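Local coordinates for bacterial leucyl aminopeptidase (Legionella pneumophila, PDB 6ESL) that is a secreted aminopeptidase of the zinc-dependent M28 family that removes amino acids from the N-termini of peptides and serves nutrient acquisition during infection of amoebas, at the interface of chains A and B. Residues are numbered along the deposited sequence; one frame, centred on the assembly and turned at random. Chains: chain A/B, Bacterial leucyl aminopeptidase.

The interface of chains A and B. Residues chain A 25, 27, 47, 72-74; chain B 259-260, 264, 331-332.
A:Phe47 and A:Val73 meet opposite faces of the phenol ring of B:Tyr331. A:Phe47 comes in by an edge: its CE1 stands 3.4 Å above the plane of the B:Tyr331 ring, over the ring centre, while CG of B:Tyr331 lies in the plane of the phenylalanine ring. With the ring planes about 54° apart, this is an inclined edge-to-face contact. On the other face CG2 of A:Val73 sits over the hydroxyl-bearing rim, 3.5 Å from CZ of B:Tyr331. The valine carries CG1 anti to the backbone N (chi1 170°), leaving CG2 to face the tyrosine and CG1 to face B:Gln264. A:Pro27 lies off the CD2 edge, on the same side as A:Phe47, its CD 3.8 Å from CD2 of B:Tyr331.

The tyrosine extends with CG anti to its own backbone N, and its hydroxyl tip abuts the extended A:Gln25 chain, which crosses it at about a right angle. OH touches CB, CG and CD there, with CD of A:Gln25 3.4 Å from OH of B:Tyr331. The amide and phenol planes differ by 25°. OE1 of A:Gln25 lies over one face of A:Phe47, so this side chain touches both aromatic residues.

In the short strand 73-74, A:Asn74 is met through its backbone N and O, by a backbone carbonyl and a side-chain amide respectively. N of A:Asn74 donates a nearly straight hydrogen bond to O of B:Gly259 at 2.9 Å. NE2 of B:Gln264 is also assigned as a donor to O of A:Asn74, but that amide's OE1 approaches the same carbonyl, making its placement doubtful.

B:Tyr331 lies between the disulfide-linked cysteines B:Cys329 and B:Cys333, and B:Gly259 closely follows the zinc ligand B:Glu257. By family resemblance, this N-terminal part of chain A may therefore border the partner's active-site entrance. The contact recurs with the chains exchanged, although the structure alone does not show that the dimer is biological. One water bridges the chains, 2.9 Å from O of A:Phe72 and 2.9 Å from O of B:Gly332.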
# COMPACT_ATOMS: atom_id res chain seq x y z
N GLN A 25 -15.00 -17.86 -12.45
CA GLN A 25 -13.68 -17.29 -12.89
C GLN A 25 -12.64 -17.78 -11.91
O GLN A 25 -12.79 -17.56 -10.71
CB GLN A 25 -13.69 -15.84 -12.99
CG GLN A 25 -12.44 -15.30 -13.66
CD GLN A 25 -12.53 -13.89 -14.17
OE1 GLN A 25 -11.51 -13.18 -14.15
NE2 GLN A 25 -13.70 -13.43 -14.51
N PRO A 27 -8.41 -18.57 -11.12
CA PRO A 27 -7.00 -18.38 -11.48
C PRO A 27 -6.37 -19.64 -12.07
O PRO A 27 -6.70 -20.79 -11.66
CB PRO A 27 -6.29 -18.06 -10.14
CG PRO A 27 -7.38 -17.80 -9.16
CD PRO A 27 -8.64 -18.43 -9.66
N PHE A 47 -6.44 -16.56 -16.06
CA PHE A 47 -7.76 -17.11 -15.65
C PHE A 47 -8.37 -18.06 -16.66
O PHE A 47 -8.21 -17.89 -17.87
CB PHE A 47 -8.84 -16.02 -15.39
CG PHE A 47 -8.49 -15.02 -14.36
CD1 PHE A 47 -8.67 -15.30 -13.01
CD2 PHE A 47 -8.02 -13.75 -14.72
CE1 PHE A 47 -8.37 -14.37 -12.04
CE2 PHE A 47 -7.71 -12.80 -13.72
CZ PHE A 47 -7.94 -13.09 -12.36
N PHE A 72 -12.07 -18.38 -6.14
CA PHE A 72 -12.75 -18.13 -7.40
C PHE A 72 -13.87 -17.13 -7.21
O PHE A 72 -14.29 -16.85 -6.08
CB PHE A 72 -13.23 -19.47 -7.93
CG PHE A 72 -14.17 -20.22 -7.01
CD1 PHE A 72 -15.51 -19.85 -6.88
CD2 PHE A 72 -13.72 -21.30 -6.28
CE1 PHE A 72 -16.37 -20.50 -5.99
CE2 PHE A 72 -14.59 -21.98 -5.38
CZ PHE A 72 -15.94 -21.58 -5.28
N VAL A 73 -14.32 -16.55 -8.34
CA VAL A 73 -15.38 -15.56 -8.34
C VAL A 73 -16.51 -16.17 -9.21
O VAL A 73 -16.29 -16.65 -10.32
CB VAL A 73 -14.96 -14.22 -8.81
CG1 VAL A 73 -16.14 -13.26 -9.03
CG2 VAL A 73 -13.96 -13.61 -7.81
N ASN A 74 -17.72 -16.21 -8.64
CA ASN A 74 -18.90 -16.73 -9.33
C ASN A 74 -19.36 -15.64 -10.33
O ASN A 74 -19.72 -14.52 -9.95
CB ASN A 74 -19.97 -17.04 -8.30
CG ASN A 74 -21.07 -17.92 -8.87
OD1 ASN A 74 -21.53 -17.61 -10.00
ND2 ASN A 74 -21.43 -19.01 -8.19
N GLY B 259 -18.50 -17.97 -4.05
CA GLY B 259 -17.70 -17.12 -4.93
C GLY B 259 -18.05 -15.60 -4.99
O GLY B 259 -17.86 -14.93 -6.04
N LEU B 260 -18.51 -15.08 -3.87
CA LEU B 260 -18.74 -13.63 -3.66
C LEU B 260 -20.15 -13.28 -4.27
O LEU B 260 -20.37 -12.15 -4.69
CB LEU B 260 -17.64 -12.74 -4.19
CG LEU B 260 -16.17 -13.11 -3.88
CD1 LEU B 260 -15.25 -11.95 -4.25
CD2 LEU B 260 -16.03 -13.34 -2.41
N GLN B 264 -21.61 -9.37 -5.05
CA GLN B 264 -21.77 -8.98 -6.44
C GLN B 264 -23.18 -8.45 -6.68
O GLN B 264 -23.37 -7.46 -7.39
CB GLN B 264 -21.48 -10.16 -7.37
CG GLN B 264 -20.03 -10.62 -7.37
CD GLN B 264 -19.81 -11.84 -8.24
OE1 GLN B 264 -19.87 -12.97 -7.77
NE2 GLN B 264 -19.54 -11.61 -9.52
N TYR B 331 -7.02 -14.07 -5.21
CA TYR B 331 -8.19 -13.75 -5.99
C TYR B 331 -9.45 -14.30 -5.34
O TYR B 331 -9.46 -15.39 -4.89
CB TYR B 331 -8.05 -14.34 -7.38
CG TYR B 331 -9.19 -14.08 -8.30
CD1 TYR B 331 -9.40 -12.86 -8.86
CD2 TYR B 331 -10.05 -15.08 -8.62
CE1 TYR B 331 -10.44 -12.62 -9.71
CE2 TYR B 331 -11.09 -14.86 -9.47
CZ TYR B 331 -11.28 -13.64 -10.01
OH TYR B 331 -12.31 -13.45 -10.84
N GLY B 332 -10.50 -13.51 -5.32
CA GLY B 332 -11.77 -13.94 -4.78
C GLY B 332 -11.75 -14.18 -3.28
O GLY B 332 -12.39 -15.05 -2.79
O HOH W 1 -14.55 -16.87 -3.22